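Local coordinates for protein pyridoxal kinase (Entamoeba histolytica, PDB 4S1H) that probably phosphorylates pyridoxal with ATP to give pyridoxal 5'-phosphate, as a ribokinase-clan vitamin B6 kinase, and is bound here to ADP and magnesium, at residues Asn185-Leu190 with Ile206-Gly211; Val238-Ser243 with Lys268-Ser273; Phe202-Pro207 with Glu272-Thr277. All coordinates share one frame; numbering follows the deposited sequence.

Contact 1 (Asn185-Leu190 with Ile206-Gly211); sequences NDIILL and IPRIEG. With ADP (adenosine-5'-diphosphate), chain C.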
loop_
_atom_site.group_PDB
_atom_site.type_symbol
_atom_site.label_atom_id
_atom_site.label_comp_id
_atom_site.label_asym_id
_atom_site.label_seq_id
_atom_site.Cartn_x
_atom_site.Cartn_y
_atom_site.Cartn_z
ATOM N N ASN A 185 -2.344 -34.182 8.587
ATOM C CA ASN A 185 -2.079 -32.898 9.271
ATOM C C ASN A 185 -0.927 -32.130 8.630
ATOM O O ASN A 185 -0.295 -31.273 9.274
ATOM C CB ASN A 185 -1.773 -33.117 10.749
ATOM C CG ASN A 185 -2.905 -33.802 11.489
ATOM O OD1 ASN A 185 -4.049 -33.836 11.021
ATOM N ND2 ASN A 185 -2.597 -34.337 12.665
ATOM N N ASP A 186 -0.645 -32.463 7.369
ATOM C CA ASP A 186 0.268 -31.704 6.559
ATOM C C ASP A 186 -0.491 -31.033 5.439
ATOM O O ASP A 186 -1.625 -31.378 5.105
ATOM C CB ASP A 186 1.363 -32.598 5.968
ATOM C CG ASP A 186 2.170 -33.305 7.040
ATOM O OD1 ASP A 186 2.764 -32.604 7.896
ATOM O OD2 ASP A 186 2.196 -34.558 7.028
ATOM N N ILE A 187 0.192 -30.054 4.883
ATOM C CA ILE A 187 -0.167 -29.380 3.666
ATOM C C ILE A 187 0.909 -29.795 2.675
ATOM O O ILE A 187 2.106 -29.591 2.936
ATOM C CB ILE A 187 -0.118 -27.843 3.927
ATOM C CG1 ILE A 187 -1.264 -27.441 4.877
ATOM C CG2 ILE A 187 -0.169 -27.041 2.627
ATOM C CD1 ILE A 187 -1.149 -26.009 5.380
ATOM N N ILE A 188 0.518 -30.310 1.508
ATOM C CA ILE A 188 1.471 -30.537 0.411
ATOM C C ILE A 188 1.352 -29.454 -0.632
ATOM O O ILE A 188 0.250 -29.087 -1.025
ATOM C CB ILE A 188 1.254 -31.884 -0.304
ATOM C CG1 ILE A 188 1.097 -32.978 0.713
ATOM C CG2 ILE A 188 2.411 -32.139 -1.266
ATOM C CD1 ILE A 188 2.221 -33.096 1.717
ATOM N N LEU A 189 2.503 -28.910 -1.029
ATOM C CA LEU A 189 2.624 -28.032 -2.151
ATOM C C LEU A 189 3.156 -28.857 -3.310
ATOM O O LEU A 189 4.040 -29.677 -3.108
ATOM C CB LEU A 189 3.557 -26.867 -1.796
ATOM C CG LEU A 189 4.021 -25.924 -2.889
ATOM C CD1 LEU A 189 4.136 -24.495 -2.327
ATOM C CD2 LEU A 189 5.339 -26.380 -3.493
ATOM N N LEU A 190 2.592 -28.663 -4.497
ATOM C CA LEU A 190 3.028 -29.330 -5.716
ATOM C C LEU A 190 3.468 -28.282 -6.739
ATOM O O LEU A 190 2.767 -27.262 -6.941
ATOM C CB LEU A 190 1.896 -30.182 -6.280
ATOM C CG LEU A 190 2.063 -30.678 -7.723
ATOM C CD1 LEU A 190 3.126 -31.763 -7.823
ATOM C CD2 LEU A 190 0.714 -31.160 -8.215
ATOM N N ILE A 206 4.526 -29.541 4.414
ATOM C CA ILE A 206 4.499 -28.469 5.413
ATOM C C ILE A 206 3.582 -28.882 6.576
ATOM O O ILE A 206 2.418 -29.154 6.344
ATOM C CB ILE A 206 3.932 -27.197 4.788
ATOM C CG1 ILE A 206 4.806 -26.776 3.593
ATOM C CG2 ILE A 206 3.839 -26.074 5.823
ATOM C CD1 ILE A 206 4.037 -26.125 2.460
ATOM N N PRO A 207 4.095 -28.883 7.823
ATOM C CA PRO A 207 3.205 -29.238 8.950
ATOM C C PRO A 207 2.168 -28.173 9.141
ATOM O O PRO A 207 2.519 -26.990 9.067
ATOM C CB PRO A 207 4.150 -29.282 10.157
ATOM C CG PRO A 207 5.508 -29.505 9.584
ATOM C CD PRO A 207 5.509 -28.791 8.252
ATOM N N ARG A 208 0.909 -28.554 9.317
ATOM C CA ARG A 208 -0.143 -27.553 9.493
ATOM C C ARG A 208 -0.006 -26.887 10.861
ATOM O O ARG A 208 0.195 -27.567 11.866
ATOM C CB ARG A 208 -1.542 -28.165 9.366
ATOM C CG ARG A 208 -2.625 -27.089 9.253
ATOM C CD ARG A 208 -4.036 -27.703 9.287
ATOM N NE ARG A 208 -4.470 -28.216 7.995
ATOM C CZ ARG A 208 -4.742 -27.463 6.930
ATOM N NH1 ARG A 208 -4.605 -26.137 6.966
ATOM N NH2 ARG A 208 -5.142 -28.044 5.803
ATOM N N ILE A 209 -0.113 -25.569 10.880
ATOM C CA ILE A 209 -0.201 -24.786 12.102
ATOM C C ILE A 209 -1.690 -24.542 12.314
ATOM O O ILE A 209 -2.399 -24.200 11.373
ATOM C CB ILE A 209 0.548 -23.443 11.954
ATOM C CG1 ILE A 209 2.048 -23.692 11.752
ATOM C CG2 ILE A 209 0.283 -22.555 13.161
ATOM C CD1 ILE A 209 2.846 -22.468 11.347
ATOM N N GLU A 210 -2.168 -24.727 13.541
ATOM C CA GLU A 210 -3.601 -24.600 13.823
ATOM C C GLU A 210 -4.149 -23.205 13.518
ATOM O O GLU A 210 -3.561 -22.195 13.923
ATOM C CB GLU A 210 -3.923 -24.959 15.279
ATOM C CG GLU A 210 -3.948 -26.470 15.540
ATOM C CD GLU A 210 -4.945 -27.216 14.659
ATOM O OE1 GLU A 210 -6.018 -26.657 14.333
ATOM O OE2 GLU A 210 -4.643 -28.366 14.278
ATOM N N GLY A 211 -5.263 -23.171 12.786
ATOM C CA GLY A 211 -5.894 -21.926 12.333
ATOM C C GLY A 211 -6.142 -21.954 10.840
ATOM O O GLY A 211 -5.382 -22.594 10.096
HETATM P PB ADP C . -4.602 -19.405 0.107
HETATM O O1B ADP C . -5.584 -20.467 0.546
HETATM O O2B ADP C . -4.692 -18.128 0.926
HETATM O O3B ADP C . -4.602 -19.242 -1.382
HETATM P PA ADP C . -2.743 -21.422 1.046
HETATM O O1A ADP C . -2.448 -22.358 -0.094
HETATM O O2A ADP C . -3.760 -21.810 2.068
HETATM O O3A ADP C . -3.139 -19.967 0.452
HETATM O "O5'" ADP C . -1.401 -21.068 1.807
HETATM C "C5'" ADP C . -0.240 -20.568 1.177
HETATM C "C4'" ADP C . 0.935 -21.086 1.956
HETATM O "O4'" ADP C . 0.831 -20.652 3.312
HETATM C "C3'" ADP C . 0.947 -22.610 2.006
HETATM O "O3'" ADP C . 1.687 -23.159 0.911
HETATM C "C2'" ADP C . 1.565 -22.877 3.345
HETATM O "O2'" ADP C . 2.980 -22.823 3.238
HETATM C "C1'" ADP C . 1.114 -21.714 4.211
HETATM N N9 ADP C . -0.063 -21.987 5.069
HETATM C C8 ADP C . -1.339 -21.609 4.911
HETATM N N7 ADP C . -2.117 -22.034 5.937
HETATM C C5 ADP C . -1.313 -22.696 6.780
HETATM C C6 ADP C . -1.469 -23.395 8.077
HETATM N N6 ADP C . -2.687 -23.465 8.654
HETATM N N1 ADP C . -0.367 -23.957 8.618
HETATM C C2 ADP C . 0.857 -23.887 8.022
HETATM N N3 ADP C . 1.067 -23.258 6.847
HETATM C C4 ADP C . 0.037 -22.659 6.204
#

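Contact 2 (Val238-Ser243 with Lys268-Ser273); sequences VNRAIS and KGTEES. With ADP (adenosine-5'-diphosphate), chain C.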
loop_
_atom_site.group_PDB
_atom_site.type_symbol
_atom_site.label_atom_id
_atom_site.label_comp_id
_atom_site.label_asym_id
_atom_site.label_seq_id
_atom_site.Cartn_x
_atom_site.Cartn_y
_atom_site.Cartn_z
ATOM N N VAL A 238 10.667 -20.684 -4.131
ATOM C CA VAL A 238 9.524 -21.302 -3.451
ATOM C C VAL A 238 9.879 -21.702 -2.006
ATOM O O VAL A 238 9.126 -21.428 -1.052
ATOM C CB VAL A 238 9.025 -22.550 -4.197
ATOM C CG1 VAL A 238 7.985 -23.321 -3.381
ATOM C CG2 VAL A 238 8.434 -22.172 -5.547
ATOM N N ASN A 239 11.046 -22.327 -1.838
ATOM C CA ASN A 239 11.484 -22.792 -0.512
ATOM C C ASN A 239 11.665 -21.615 0.440
ATOM O O ASN A 239 11.214 -21.646 1.570
ATOM C CB ASN A 239 12.768 -23.607 -0.651
ATOM C CG ASN A 239 13.006 -24.548 0.523
ATOM O OD1 ASN A 239 12.603 -24.283 1.667
ATOM N ND2 ASN A 239 13.723 -25.611 0.261
ATOM N N ARG A 240 12.292 -20.539 -0.044
ATOM C CA ARG A 240 12.453 -19.340 0.792
ATOM C C ARG A 240 11.110 -18.745 1.175
ATOM O O ARG A 240 10.893 -18.359 2.315
ATOM C CB ARG A 240 13.258 -18.272 0.068
ATOM C CG ARG A 240 14.714 -18.617 -0.097
ATOM C CD ARG A 240 15.483 -17.467 -0.747
ATOM N NE ARG A 240 16.854 -17.845 -1.025
ATOM C CZ ARG A 240 17.808 -17.020 -1.489
ATOM N NH1 ARG A 240 17.542 -15.753 -1.734
ATOM N NH2 ARG A 240 19.037 -17.484 -1.688
ATOM N N ALA A 241 10.193 -18.696 0.213
ATOM C CA ALA A 241 8.887 -18.116 0.431
ATOM C C ALA A 241 8.088 -18.930 1.453
ATOM O O ALA A 241 7.546 -18.353 2.399
ATOM C CB ALA A 241 8.127 -17.947 -0.874
ATOM N N ILE A 242 8.097 -20.261 1.323
ATOM C CA ILE A 242 7.360 -21.113 2.245
ATOM C C ILE A 242 7.987 -21.071 3.628
ATOM O O ILE A 242 7.278 -21.060 4.632
ATOM C CB ILE A 242 7.309 -22.571 1.711
ATOM C CG1 ILE A 242 6.505 -22.575 0.402
ATOM C CG2 ILE A 242 6.833 -23.579 2.766
ATOM C CD1 ILE A 242 5.008 -22.595 0.503
ATOM N N SER A 243 9.311 -20.981 3.676
ATOM C CA SER A 243 10.045 -20.873 4.929
ATOM C C SER A 243 9.739 -19.601 5.654
ATOM O O SER A 243 9.452 -19.627 6.858
ATOM C CB SER A 243 11.552 -21.069 4.716
ATOM O OG SER A 243 11.804 -22.366 4.180
ATOM N N LYS A 268 13.026 -10.814 3.664
ATOM C CA LYS A 268 14.158 -11.098 2.783
ATOM C C LYS A 268 15.034 -12.222 3.302
ATOM O O LYS A 268 16.162 -12.409 2.836
ATOM C CB LYS A 268 15.022 -9.841 2.574
ATOM C CG LYS A 268 14.361 -8.757 1.738
ATOM C CD LYS A 268 15.288 -7.569 1.473
ATOM C CE LYS A 268 16.589 -7.934 0.775
ATOM N NZ LYS A 268 16.556 -8.916 -0.360
ATOM N N GLY A 269 14.515 -13.015 4.247
ATOM C CA GLY A 269 15.196 -14.208 4.735
ATOM C C GLY A 269 15.539 -15.163 3.633
ATOM O O GLY A 269 14.761 -15.354 2.701
ATOM N N THR A 270 16.709 -15.759 3.753
ATOM C CA THR A 270 17.214 -16.694 2.755
ATOM C C THR A 270 17.220 -18.109 3.263
ATOM O O THR A 270 17.622 -19.000 2.515
ATOM C CB THR A 270 18.651 -16.330 2.319
ATOM O OG1 THR A 270 19.501 -16.310 3.467
ATOM C CG2 THR A 270 18.663 -15.006 1.624
ATOM N N GLU A 271 16.735 -18.355 4.488
ATOM C CA GLU A 271 16.640 -19.750 4.991
ATOM C C GLU A 271 15.693 -20.568 4.122
ATOM O O GLU A 271 14.620 -20.104 3.739
ATOM C CB GLU A 271 16.175 -19.789 6.444
ATOM C CG GLU A 271 16.553 -21.090 7.150
ATOM C CD GLU A 271 15.990 -21.251 8.545
ATOM O OE1 GLU A 271 15.009 -20.572 8.923
ATOM O OE2 GLU A 271 16.519 -22.124 9.253
ATOM N N GLU A 272 16.150 -21.770 3.773
ATOM C CA GLU A 272 15.369 -22.716 3.006
ATOM C C GLU A 272 15.227 -23.939 3.897
ATOM O O GLU A 272 16.023 -24.876 3.813
ATOM C CB GLU A 272 16.071 -23.009 1.679
ATOM C CG GLU A 272 16.181 -21.749 0.831
ATOM C CD GLU A 272 16.848 -21.937 -0.505
ATOM O OE1 GLU A 272 16.903 -23.089 -0.991
ATOM O OE2 GLU A 272 17.277 -20.903 -1.079
ATOM N N SER A 273 14.188 -23.925 4.719
ATOM C CA SER A 273 13.989 -24.872 5.814
ATOM C C SER A 273 13.326 -26.175 5.416
ATOM O O SER A 273 13.265 -27.095 6.242
ATOM C CB SER A 273 13.086 -24.265 6.889
ATOM O OG SER A 273 13.359 -22.925 7.064
HETATM P PB ADP C . -4.602 -19.405 0.107
HETATM O O1B ADP C . -5.584 -20.467 0.546
HETATM O O2B ADP C . -4.692 -18.128 0.926
HETATM O O3B ADP C . -4.602 -19.242 -1.382
HETATM P PA ADP C . -2.743 -21.422 1.046
HETATM O O1A ADP C . -2.448 -22.358 -0.094
HETATM O O2A ADP C . -3.760 -21.810 2.068
HETATM O O3A ADP C . -3.139 -19.967 0.452
HETATM O "O5'" ADP C . -1.401 -21.068 1.807
HETATM C "C5'" ADP C . -0.240 -20.568 1.177
HETATM C "C4'" ADP C . 0.935 -21.086 1.956
HETATM O "O4'" ADP C . 0.831 -20.652 3.312
HETATM C "C3'" ADP C . 0.947 -22.610 2.006
HETATM O "O3'" ADP C . 1.687 -23.159 0.911
HETATM C "C2'" ADP C . 1.565 -22.877 3.345
HETATM O "O2'" ADP C . 2.980 -22.823 3.238
HETATM C "C1'" ADP C . 1.114 -21.714 4.211
HETATM N N9 ADP C . -0.063 -21.987 5.069
HETATM C C8 ADP C . -1.339 -21.609 4.911
HETATM N N7 ADP C . -2.117 -22.034 5.937
HETATM C C5 ADP C . -1.313 -22.696 6.780
HETATM C C6 ADP C . -1.469 -23.395 8.077
HETATM N N6 ADP C . -2.687 -23.465 8.654
HETATM N N1 ADP C . -0.367 -23.957 8.618
HETATM C C2 ADP C . 0.857 -23.887 8.022
HETATM N N3 ADP C . 1.067 -23.258 6.847
HETATM C C4 ADP C . 0.037 -22.659 6.204
HETATM O O HOH W 1 15.417 -25.363 -2.111
HETATM O O HOH W 2 12.613 -18.769 7.688
#

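Contact 3 (Phe202-Pro207 with Glu272-Thr277); sequences FTIKIP and ESFTIT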
loop_
_atom_site.group_PDB
_atom_site.type_symbol
_atom_site.label_atom_id
_atom_site.label_comp_id
_atom_site.label_asym_id
_atom_site.label_seq_id
_atom_site.Cartn_x
_atom_site.Cartn_y
_atom_site.Cartn_z
ATOM N N PHE A 202 8.075 -31.274 -8.328
ATOM C CA PHE A 202 8.397 -31.508 -6.938
ATOM C C PHE A 202 7.245 -31.208 -5.993
ATOM O O PHE A 202 6.279 -30.505 -6.351
ATOM C CB PHE A 202 9.652 -30.737 -6.507
ATOM C CG PHE A 202 9.491 -29.237 -6.458
ATOM C CD1 PHE A 202 9.062 -28.566 -5.294
ATOM C CD2 PHE A 202 9.873 -28.500 -7.548
ATOM C CE1 PHE A 202 8.979 -27.172 -5.266
ATOM C CE2 PHE A 202 9.804 -27.109 -7.530
ATOM C CZ PHE A 202 9.364 -26.441 -6.390
ATOM N N THR A 203 7.358 -31.787 -4.801
ATOM C CA THR A 203 6.474 -31.460 -3.688
ATOM C C THR A 203 7.267 -30.992 -2.475
ATOM O O THR A 203 8.477 -31.201 -2.375
ATOM C CB THR A 203 5.554 -32.633 -3.282
ATOM O OG1 THR A 203 6.324 -33.799 -2.946
ATOM C CG2 THR A 203 4.564 -32.968 -4.388
ATOM N N ILE A 204 6.579 -30.265 -1.596
ATOM C CA ILE A 204 7.097 -29.884 -0.296
ATOM C C ILE A 204 6.002 -30.195 0.706
ATOM O O ILE A 204 4.830 -29.829 0.478
ATOM C CB ILE A 204 7.403 -28.363 -0.222
ATOM C CG1 ILE A 204 8.412 -27.964 -1.309
ATOM C CG2 ILE A 204 7.892 -27.961 1.175
ATOM C CD1 ILE A 204 8.821 -26.508 -1.332
ATOM N N LYS A 205 6.391 -30.853 1.800
ATOM C CA LYS A 205 5.480 -31.195 2.903
ATOM C C LYS A 205 5.641 -30.153 4.027
ATOM O O LYS A 205 6.750 -29.932 4.522
ATOM C CB LYS A 205 5.763 -32.604 3.409
ATOM C CG LYS A 205 4.761 -33.092 4.442
ATOM C CD LYS A 205 5.123 -34.462 4.999
ATOM C CE LYS A 205 5.251 -35.537 3.970
ATOM N NZ LYS A 205 4.093 -35.656 3.058
ATOM N N ILE A 206 4.526 -29.541 4.414
ATOM C CA ILE A 206 4.499 -28.469 5.413
ATOM C C ILE A 206 3.582 -28.882 6.576
ATOM O O ILE A 206 2.418 -29.154 6.344
ATOM C CB ILE A 206 3.932 -27.197 4.788
ATOM C CG1 ILE A 206 4.806 -26.776 3.593
ATOM C CG2 ILE A 206 3.839 -26.074 5.823
ATOM C CD1 ILE A 206 4.037 -26.125 2.460
ATOM N N PRO A 207 4.095 -28.883 7.823
ATOM C CA PRO A 207 3.205 -29.238 8.950
ATOM C C PRO A 207 2.168 -28.173 9.141
ATOM O O PRO A 207 2.519 -26.990 9.067
ATOM C CB PRO A 207 4.150 -29.282 10.157
ATOM C CG PRO A 207 5.508 -29.505 9.584
ATOM C CD PRO A 207 5.509 -28.791 8.252
ATOM N N GLU A 272 16.150 -21.770 3.773
ATOM C CA GLU A 272 15.369 -22.716 3.006
ATOM C C GLU A 272 15.227 -23.939 3.897
ATOM O O GLU A 272 16.023 -24.876 3.813
ATOM C CB GLU A 272 16.071 -23.009 1.679
ATOM C CG GLU A 272 16.181 -21.749 0.831
ATOM C CD GLU A 272 16.848 -21.937 -0.505
ATOM O OE1 GLU A 272 16.903 -23.089 -0.991
ATOM O OE2 GLU A 272 17.277 -20.903 -1.079
ATOM N N SER A 273 14.188 -23.925 4.719
ATOM C CA SER A 273 13.989 -24.872 5.814
ATOM C C SER A 273 13.326 -26.175 5.416
ATOM O O SER A 273 13.265 -27.095 6.242
ATOM C CB SER A 273 13.086 -24.265 6.889
ATOM O OG SER A 273 13.359 -22.925 7.064
ATOM N N PHE A 274 12.781 -26.254 4.201
ATOM C CA PHE A 274 12.043 -27.459 3.776
ATOM C C PHE A 274 12.832 -28.210 2.757
ATOM O O PHE A 274 13.771 -27.717 2.163
ATOM C CB PHE A 274 10.687 -27.069 3.199
ATOM C CG PHE A 274 9.767 -26.490 4.213
ATOM C CD1 PHE A 274 9.745 -25.134 4.495
ATOM C CD2 PHE A 274 8.929 -27.344 4.931
ATOM C CE1 PHE A 274 8.894 -24.648 5.465
ATOM C CE2 PHE A 274 8.076 -26.851 5.887
ATOM C CZ PHE A 274 8.054 -25.509 6.150
ATOM N N THR A 275 12.448 -29.464 2.581
ATOM C CA THR A 275 13.071 -30.324 1.617
ATOM C C THR A 275 12.289 -30.248 0.318
ATOM O O THR A 275 11.062 -30.402 0.321
ATOM C CB THR A 275 13.090 -31.774 2.157
ATOM O OG1 THR A 275 13.822 -31.805 3.391
ATOM C CG2 THR A 275 13.740 -32.719 1.175
ATOM N N ILE A 276 13.009 -30.033 -0.780
ATOM C CA ILE A 276 12.474 -30.166 -2.139
ATOM C C ILE A 276 12.482 -31.644 -2.485
ATOM O O ILE A 276 13.550 -32.274 -2.583
ATOM C CB ILE A 276 13.362 -29.429 -3.178
ATOM C CG1 ILE A 276 13.359 -27.937 -2.865
ATOM C CG2 ILE A 276 12.895 -29.684 -4.611
ATOM C CD1 ILE A 276 11.983 -27.325 -2.858
ATOM N N THR A 277 11.288 -32.213 -2.648
ATOM C CA THR A 277 11.181 -33.650 -2.980
ATOM C C THR A 277 10.746 -33.845 -4.415
ATOM O O THR A 277 9.590 -33.586 -4.757
ATOM C CB THR A 277 10.190 -34.292 -2.028
ATOM O OG1 THR A 277 10.659 -34.071 -0.681
ATOM C CG2 THR A 277 10.019 -35.827 -2.316
HETATM O O HOH W 3 9.000 -32.067 1.447
HETATM O O HOH W 4 10.097 -30.487 3.771
#

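Contact 1 (Asn185-Leu190 with Ile206-Gly211)
In the antiparallel beta hairpin of strands 186-193 and 202-207, whose end forms part of the ADP pocket of this ribokinase-clan kinase, Ile187 and Ile206 face each other as a hydrogen-bonded pair. Ile187 N donates to Ile206 O at 2.8 Å, nearly straight at 173° and in the carbonyl plane, while Ile206 N returns a bond to Ile187 O. Past the non-hydrogen-bonded pair of Asp186 and Pro207, Arg208 N reaches Asn185 O at 3.0 Å, so the pairing runs beyond the end of strand 202-207. Both isoleucines turn to the nucleotide side of the sheet. Ile187 CD1 lies 3.6 Å from ADP C5 and as near to C4, so a methyl group meets the purine where its two rings fuse; Ile206 CD1 instead approaches the ribose, 3.6 Å from ADP O2'. Arg208 has CG anti to its backbone N (chi1 -168°), which puts that carbon 3.7 Å from ADP N6. The Arg208 chain then bends at chi3 and crosses Ile187 at about a right angle, with Ile187 CG1 over one guanidinium face, offset toward the rim. Beyond the hairpin, Ile209 N donates to ADP N1 at 2.8 Å and Ile209 O accepts from ADP N6. Adenine is thus read by backbone polar groups at its N1/N6 edge, a donor-acceptor pattern that fits the base, while aliphatic carbons supply apolar contact.

Contact 2 (Val238-Ser243 with Lys268-Ser273)
Arg240, with CG anti to its carbonyl carbon (chi1 -70°) and the chain extended from CG to NE, meets Glu272, which also runs extended beyond CG, as helix 234-250 packs against the loop leading to strand 277-278. Their side chains cross obliquely, with CG of Arg240 and CG of Glu272 3.6 Å apart. Arg240 NE donates to Glu272 OE2 at 3.1 Å in a salt bridge that uses the anti lone pair of the carboxylate oxygen and lies in the guanidinium plane, although the two planar groups are turned 53° apart. Thr270 runs beside Arg240 in the same direction and sets CG2 over one guanidinium face; Trp227 makes a cation-pi contact with the same arginine. The other carboxylate oxygen, Glu272 OE1, bonds to His236 and, through a water, to Asn239 ND2, which also donates to Phe274 O. One helical turn on, Ser243 is the second direct polar link: its OG donates to Asn239 O from above the carbonyl plane, on the face opposite that approached by Ser243 N. That leaves the hydroxyl oxygen as acceptor for the loop, and Ser273 N donates to Ser243 OG at 2.9 Å with an angle of 161°.

Contact 3 (Phe202-Pro207 with Glu272-Thr277)
Thr203 and Thr277 form an antiparallel hydrogen-bonded pair, where the chain beyond helix 234-250 joins the edge of the sheet beside strand 202-207; the run from Phe274 to Thr277 is only roughly antiparallel to that strand, the two directions lying 139° apart. Thr203 N donates to Thr277 O at 2.9 Å, and Thr277 N returns the bond to Thr203 O at 3.0 Å. Toward Phe274 water links the two backbones: one molecule accepts from Lys205 N and donates to Thr275 O, while a second accepts from Thr275 N and gives only a weak bond to Lys205 O. On the side of helix 234-250 the side chains pack together. Ile276 reaches inward with its CD1, which meets Ile204 CD1 at 3.6 Å and Phe202 CE1 at 3.9 Å, while its CG2 touches Phe202 at CB and at CG, the latter set between backbone N and carbonyl carbon (chi1 68°). Phe274 crosses Ile204 and Ile206 at about a right angle. Its CB rests 3.6 Å from Ile204 CG2, and farther out CE2 comes near Ile206 CG1. Ser243 and Gln246 of the helix also touch the Phe274 side chain, which thus lies between helix and sheet. At the ring's edge, near its plane, Pro207 CD lies 4.0 Å from Phe274 CE2.

How the contacts relate
The three contacts illustrate how chemistry changes with the elements joined: contact 1 is strand to strand, contact 2 helix to loop, and contact 3 strand to the same loop, so 268-277 connects helix 234-250 to the sheet. Contacts 1 and 3 pair the two sides of strand 202-207, the first regularly, the second partly through water. Contact 2 relies on a salt bridge and hydroxyl bonds, and shares Glu272 and Ser273 with contact 3. All three are partly buried, with the exposed residues of contacts 2 and 3 mostly on the loop. Their apolar sides converge: Ile242 meets Leu189, Ile206 and Phe274, and all three include residues that touch ADP, contact 3 through the Ile206 and Pro207 it shares with contact 1.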